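Local structure of microcin B17-processing protein McbB (Escherichia coli, 6GRI) at the interface of chains A and C and the interface of chains B and A. The protein forms the microcin B17 synthetase with McbC and McbD, which processes the inactive McbA precursor peptide into active microcin B17. Residues are numbered along the deposited sequence; one frame, centred on the assembly and turned at random. Chains: chain A/B, Microcin B17-processing protein McbB; chain C, Microcin B17-processing protein McbD.

Chain A, one copy of McbB, meets McbD at contact 1 and a second McbB, chain B, at contacts 2 and 3. Contacts 2 and 3 have C-alpha centres about 13 Å apart and share one helix pair, 236-252 of chain A and 236-254 of chain B. A:Ser237, B:His244 and B:Lys247 in contact 2 exchange roles with B:Ser237, A:His244 and A:Lys247 in contact 3, although the whole interface is not an exact two-fold. Contact 1 lies about 35 Å from contact 2 and about 32 Å from contact 3, centre to centre. Chain A thus joins McbD to another McbB copy within the McbBCD synthetase.

Contact 1: the interface of chains A and C. Residues chain A 199, 285, 287; chain C 11-12, 59, 62, 67, 345.
A:Arg199 sets CG beside its backbone N (chi1 -71°), and its bend at chi2 carries the guanidinium to C:Glu67 and C:Glu345. Chain C is McbD, a YcaO-family cyclodehydratase. The arginine comes from helix 193-201 of McbB. A:Arg199 NH1 makes a weak hydrogen bond and a salt bridge to the C:Glu67 carboxylate oxygen OE2 at 3.2 Å. The guanidinium and that carboxylate are nearly perpendicular, 89° apart. A:Arg199 NH2 forms a salt bridge with C:Glu345 OE2 at 3.0 Å, a charge contact without a well-aimed hydrogen bond. A:Arg199 NH1 also lies over one face of the C:Arg62 guanidinium, 3.2 Å above its plane and toward the rim. The two guanidinium planes are 21° apart. C:Arg62, on helix 47-66, is salt-bridged through NE to C:Glu67 OE2, at 3.5 Å. C:Glu67 OE2 faces both arginines from one side, and its negative charge probably eases their close approach. Within McbB, A:Trp287 CD1 lies over the centre of the A:Arg199 guanidinium and covers one face. Apolar contacts lie alongside. A:Arg199 CB meets C:Ala11 CB at 3.7 Å. A:Ile285 CD1 touches the indole ring atom CH2 of C:Trp12 at 3.8 Å.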
# COMPACT_ATOMS: atom_id res chain seq x y z
N ARG A 199 -29.35 14.14 -20.90
CA ARG A 199 -28.39 14.62 -19.90
C ARG A 199 -26.97 14.67 -20.44
O ARG A 199 -26.17 15.53 -20.04
CB ARG A 199 -28.45 13.79 -18.61
CG ARG A 199 -29.73 14.03 -17.81
CD ARG A 199 -29.56 14.02 -16.30
NE ARG A 199 -30.65 14.76 -15.64
CZ ARG A 199 -30.70 16.08 -15.47
NH1 ARG A 199 -29.76 16.90 -15.94
NH2 ARG A 199 -31.73 16.61 -14.81
N ILE A 285 -30.21 9.99 -13.26
CA ILE A 285 -31.31 10.83 -12.77
C ILE A 285 -32.17 11.18 -13.97
O ILE A 285 -31.66 11.26 -15.09
CB ILE A 285 -30.80 12.12 -12.09
CG1 ILE A 285 -29.90 12.93 -13.03
CG2 ILE A 285 -30.04 11.76 -10.81
CD1 ILE A 285 -29.03 13.96 -12.35
N TRP A 287 -34.66 13.13 -16.80
CA TRP A 287 -34.86 14.46 -17.35
C TRP A 287 -36.30 14.83 -17.03
O TRP A 287 -37.21 14.03 -17.22
CB TRP A 287 -34.54 14.54 -18.85
CG TRP A 287 -33.59 15.68 -19.16
CD1 TRP A 287 -32.44 15.98 -18.48
CD2 TRP A 287 -33.70 16.64 -20.21
NE1 TRP A 287 -31.82 17.07 -19.03
CE2 TRP A 287 -32.57 17.51 -20.10
CE3 TRP A 287 -34.62 16.87 -21.23
CZ2 TRP A 287 -32.35 18.58 -20.97
CZ3 TRP A 287 -34.40 17.94 -22.10
CH2 TRP A 287 -33.27 18.78 -21.97
N ALA C 11 -23.09 12.07 -18.47
CA ALA C 11 -24.08 13.06 -18.02
C ALA C 11 -23.46 14.07 -17.05
O ALA C 11 -24.06 15.11 -16.75
CB ALA C 11 -25.24 12.36 -17.34
N TRP C 12 -22.26 13.75 -16.56
CA TRP C 12 -21.63 14.47 -15.47
C TRP C 12 -20.50 15.34 -15.99
O TRP C 12 -19.84 14.98 -16.98
CB TRP C 12 -21.13 13.46 -14.44
CG TRP C 12 -22.28 12.67 -13.91
CD1 TRP C 12 -22.65 11.41 -14.27
CD2 TRP C 12 -23.26 13.12 -12.97
NE1 TRP C 12 -23.78 11.03 -13.59
CE2 TRP C 12 -24.18 12.07 -12.79
CE3 TRP C 12 -23.43 14.31 -12.25
CZ2 TRP C 12 -25.27 12.17 -11.91
CZ3 TRP C 12 -24.52 14.41 -11.38
CH2 TRP C 12 -25.42 13.34 -11.22
N PHE C 59 -25.67 22.32 -10.14
CA PHE C 59 -27.06 21.84 -10.30
C PHE C 59 -28.04 23.01 -10.57
O PHE C 59 -28.90 22.90 -11.45
CB PHE C 59 -27.52 21.03 -9.07
CG PHE C 59 -27.31 19.54 -9.19
CD1 PHE C 59 -28.25 18.75 -9.85
CD2 PHE C 59 -26.21 18.92 -8.63
CE1 PHE C 59 -28.09 17.38 -9.95
CE2 PHE C 59 -26.04 17.55 -8.73
CZ PHE C 59 -26.97 16.78 -9.39
N ARG C 62 -27.46 24.42 -14.18
CA ARG C 62 -27.93 23.44 -15.15
C ARG C 62 -29.44 23.51 -15.34
O ARG C 62 -29.93 23.51 -16.47
CB ARG C 62 -27.55 22.03 -14.71
CG ARG C 62 -26.28 21.50 -15.33
CD ARG C 62 -26.37 19.99 -15.47
NE ARG C 62 -27.19 19.40 -14.42
CZ ARG C 62 -27.26 18.10 -14.15
NH1 ARG C 62 -26.55 17.22 -14.85
NH2 ARG C 62 -28.05 17.69 -13.18
N GLU C 67 -33.32 22.79 -18.20
CA GLU C 67 -34.31 21.79 -17.76
C GLU C 67 -35.70 22.35 -17.40
O GLU C 67 -36.48 21.68 -16.70
CB GLU C 67 -33.75 21.02 -16.55
CG GLU C 67 -32.47 20.25 -16.83
CD GLU C 67 -31.52 20.16 -15.64
OE1 GLU C 67 -31.98 20.14 -14.48
OE2 GLU C 67 -30.29 20.08 -15.89
N GLU C 345 -36.58 16.73 -8.71
CA GLU C 345 -36.01 15.58 -9.43
C GLU C 345 -35.80 14.50 -8.39
O GLU C 345 -35.63 14.81 -7.21
CB GLU C 345 -34.66 15.94 -10.07
CG GLU C 345 -34.73 16.75 -11.36
CD GLU C 345 -33.39 17.40 -11.71
OE1 GLU C 345 -32.41 17.19 -10.97
OE2 GLU C 345 -33.32 18.13 -12.73

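Contact 2: the interface of chains B and A. Residues chain B 114, 240, 243-244, 247; chain A 236-237, 240-241.
B:Gln114 and A:Glu236 cross at about a right angle, with amide and carboxylate planes 74° apart. The amide NE2 of B:Gln114 donates to A:Glu236 OE1 at 3.1 Å. The oxygen lies near the amide plane but is met from above its own carboxylate plane. B:Tyr243 probably steadies the amide from its own chain: its phenol OH donates to B:Gln114 OE1 at 3.0 Å. That hydroxyl sits above the B:Gln114 carbonyl plane, 40° out of it. B:Tyr243 CD2 packs on A:Ser237 CB at 3.6 Å. The helices, 236-254 of chain B and 236-252 of chain A, approach closely where B:Gly240 CA faces A:Gly240 CA at 4.0 Å. With no side chains there, the backbones can come this near. B:His244 holds CG anti to its backbone N (chi1 -177°), which turns the imidazole toward chain A. The A:Ser237 hydroxyl lies at the ring edge, in plane, and OG pairs with B:His244 ND1 at 3.1 Å in a hydrogen bond of undecided direction. B:His244 CD2, on the far flank of the ring from ND1, packs against A:Phe241 CG at 3.5 Å, and the two side chains meet aslant. B:Lys247 bends at chi3, and its terminal amine NZ donates to A:Ser237 OG at 2.9 Å.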
# COMPACT_ATOMS: atom_id res chain seq x y z
N GLN B 114 -7.27 -12.02 -37.49
CA GLN B 114 -8.05 -10.95 -36.85
C GLN B 114 -7.23 -9.80 -36.28
O GLN B 114 -7.53 -8.64 -36.52
CB GLN B 114 -8.93 -11.51 -35.72
CG GLN B 114 -10.14 -12.31 -36.19
CD GLN B 114 -11.00 -12.85 -35.05
OE1 GLN B 114 -10.64 -12.78 -33.88
NE2 GLN B 114 -12.14 -13.40 -35.41
N GLY B 240 -14.04 -15.10 -23.81
CA GLY B 240 -14.25 -13.94 -24.67
C GLY B 240 -13.71 -12.66 -24.05
O GLY B 240 -13.16 -11.82 -24.76
N TYR B 243 -9.76 -13.20 -24.10
CA TYR B 243 -9.27 -12.99 -25.47
C TYR B 243 -9.07 -11.50 -25.78
O TYR B 243 -8.05 -11.12 -26.36
CB TYR B 243 -10.26 -13.62 -26.46
CG TYR B 243 -9.83 -13.77 -27.92
CD1 TYR B 243 -8.81 -14.64 -28.30
CD2 TYR B 243 -10.52 -13.09 -28.92
CE1 TYR B 243 -8.47 -14.80 -29.63
CE2 TYR B 243 -10.19 -13.23 -30.26
CZ TYR B 243 -9.16 -14.08 -30.61
OH TYR B 243 -8.87 -14.21 -31.96
N HIS B 244 -10.02 -10.67 -25.36
CA HIS B 244 -9.96 -9.24 -25.62
C HIS B 244 -8.86 -8.55 -24.82
O HIS B 244 -8.16 -7.68 -25.36
CB HIS B 244 -11.33 -8.59 -25.33
CG HIS B 244 -11.37 -7.13 -25.66
ND1 HIS B 244 -11.10 -6.64 -26.91
CD2 HIS B 244 -11.62 -6.05 -24.87
CE1 HIS B 244 -11.18 -5.32 -26.89
NE2 HIS B 244 -11.50 -4.94 -25.67
N LYS B 247 -5.53 -9.39 -26.39
CA LYS B 247 -5.31 -8.62 -27.61
C LYS B 247 -4.86 -7.21 -27.28
O LYS B 247 -3.86 -6.72 -27.84
CB LYS B 247 -6.59 -8.55 -28.44
CG LYS B 247 -6.40 -7.89 -29.79
CD LYS B 247 -7.74 -7.67 -30.46
CE LYS B 247 -8.34 -6.34 -30.04
NZ LYS B 247 -9.57 -6.06 -30.82
N GLU A 236 -14.29 -9.88 -33.15
CA GLU A 236 -14.74 -10.98 -32.29
C GLU A 236 -14.45 -10.66 -30.83
O GLU A 236 -15.34 -10.81 -29.99
CB GLU A 236 -14.04 -12.29 -32.67
CG GLU A 236 -14.62 -13.53 -32.01
CD GLU A 236 -14.02 -14.82 -32.55
OE1 GLU A 236 -12.78 -14.85 -32.77
OE2 GLU A 236 -14.77 -15.79 -32.76
N SER A 237 -13.22 -10.22 -30.56
CA SER A 237 -12.76 -9.94 -29.20
C SER A 237 -13.59 -8.85 -28.51
O SER A 237 -13.90 -8.97 -27.32
CB SER A 237 -11.26 -9.60 -29.16
OG SER A 237 -10.98 -8.25 -29.50
N GLY A 240 -16.84 -10.43 -27.68
CA GLY A 240 -16.60 -11.29 -26.51
C GLY A 240 -16.57 -10.51 -25.21
O GLY A 240 -17.18 -10.92 -24.23
N PHE A 241 -15.86 -9.38 -25.22
CA PHE A 241 -15.82 -8.45 -24.09
C PHE A 241 -17.23 -7.97 -23.77
O PHE A 241 -17.61 -7.93 -22.60
CB PHE A 241 -14.92 -7.26 -24.43
CG PHE A 241 -14.69 -6.30 -23.30
CD1 PHE A 241 -13.93 -6.66 -22.19
CD2 PHE A 241 -15.17 -5.00 -23.36
CE1 PHE A 241 -13.69 -5.75 -21.16
CE2 PHE A 241 -14.94 -4.10 -22.34
CZ PHE A 241 -14.20 -4.47 -21.24

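Contact 3: the interface of chains B and A. Residues chain B 237-238, 274; chain A 118, 244, 247-248.
B:Ser237 and B:Glu238 meet A:His244, A:Lys247 and A:Arg248 where paired helices of two McbB copies of the deposited assembly, 236-254 of chain B and 236-252 of chain A, pack together. Hydrogen bonds gather at the B:Ser237 hydroxyl and at the B:Leu274 carbonyl. A:Lys247 NZ donates to B:Ser237 OG at 2.9 Å. A:His244 ND1 pairs with B:Ser237 OG at 3.1 Å, in a direction not settled. B:Leu274 O takes A:His244 NE2 at 2.8 Å in the carbonyl plane, on a lone pair. A:Arg248 NE donates to that oxygen too, tilted 32° from the plane. This bond is poorly aimed, the oxygen lying well out of the guanidinium plane. The imidazole thus bridges the serine and the loop carbonyl, using both ring nitrogens, which probably fixes its rotation.

Salt bridges gather on B:Glu238 OE2. A:Lys247 NZ makes a hydrogen-bonded one to B:Glu238 OE2 at 2.7 Å, on the syn side but out of the carboxylate plane. A:Arg248 NH2 also lies 2.7 Å from B:Glu238 OE2, paired by charge alone. Carboxylate and guanidinium planes stand 78° apart. B:Glu238 is bent at chi2 (84°), which folds its carboxylate over toward the two basic groups. A:Asp118 OD1 receives A:Lys247 NZ at 2.8 Å in another hydrogen-bonded salt bridge, from above its carboxylate plane, and probably helps to place the lysine.

A:Arg248 CG lies 3.6 Å above one face of the A:His244 ring, offset toward its rim, and B:Glu238 CG touches the ring at CE1.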
# COMPACT_ATOMS: atom_id res chain seq x y z
N SER B 237 -17.89 -16.77 -22.26
CA SER B 237 -17.83 -15.34 -21.96
C SER B 237 -16.55 -14.97 -21.22
O SER B 237 -15.90 -13.99 -21.58
CB SER B 237 -19.07 -14.87 -21.19
OG SER B 237 -19.05 -15.28 -19.84
N GLU B 238 -16.17 -15.76 -20.21
CA GLU B 238 -14.90 -15.53 -19.51
C GLU B 238 -13.69 -15.67 -20.44
O GLU B 238 -12.71 -14.93 -20.29
CB GLU B 238 -14.73 -16.46 -18.31
CG GLU B 238 -15.56 -16.10 -17.09
CD GLU B 238 -16.98 -16.63 -17.12
OE1 GLU B 238 -17.35 -17.43 -18.01
OE2 GLU B 238 -17.76 -16.24 -16.22
N LEU B 274 -13.30 -11.45 -12.84
CA LEU B 274 -14.24 -11.96 -13.84
C LEU B 274 -15.70 -11.77 -13.42
O LEU B 274 -16.58 -11.74 -14.28
CB LEU B 274 -13.94 -13.43 -14.14
CG LEU B 274 -12.55 -13.69 -14.70
CD1 LEU B 274 -12.33 -15.18 -14.86
CD2 LEU B 274 -12.38 -12.97 -16.04
N ASP A 118 -24.65 -19.64 -14.50
CA ASP A 118 -24.40 -18.47 -13.67
C ASP A 118 -25.66 -17.96 -12.94
O ASP A 118 -25.64 -16.87 -12.36
CB ASP A 118 -23.80 -17.35 -14.52
CG ASP A 118 -22.56 -17.79 -15.28
OD1 ASP A 118 -21.47 -17.20 -15.05
OD2 ASP A 118 -22.67 -18.72 -16.11
N HIS A 244 -19.64 -10.82 -22.21
CA HIS A 244 -19.39 -11.09 -20.79
C HIS A 244 -19.91 -10.00 -19.86
O HIS A 244 -20.45 -10.30 -18.80
CB HIS A 244 -17.88 -11.32 -20.59
CG HIS A 244 -17.48 -11.57 -19.17
ND1 HIS A 244 -17.60 -12.80 -18.56
CD2 HIS A 244 -16.96 -10.74 -18.23
CE1 HIS A 244 -17.17 -12.71 -17.31
NE2 HIS A 244 -16.78 -11.47 -17.09
N LYS A 247 -23.55 -10.53 -19.58
CA LYS A 247 -23.84 -11.64 -18.67
C LYS A 247 -23.76 -11.22 -17.19
O LYS A 247 -24.65 -11.55 -16.40
CB LYS A 247 -22.90 -12.81 -18.92
CG LYS A 247 -23.29 -14.10 -18.20
CD LYS A 247 -22.26 -15.21 -18.36
CE LYS A 247 -21.11 -15.03 -17.38
NZ LYS A 247 -20.21 -16.21 -17.35
N ARG A 248 -22.70 -10.50 -16.83
CA ARG A 248 -22.48 -10.13 -15.43
C ARG A 248 -23.45 -9.04 -14.98
O ARG A 248 -23.82 -9.01 -13.81
CB ARG A 248 -21.02 -9.71 -15.17
CG ARG A 248 -20.00 -10.83 -15.36
CD ARG A 248 -20.23 -12.02 -14.43
NE ARG A 248 -19.13 -12.98 -14.46
CZ ARG A 248 -19.10 -14.14 -13.79
NH1 ARG A 248 -20.11 -14.53 -13.01
NH2 ARG A 248 -18.03 -14.92 -13.90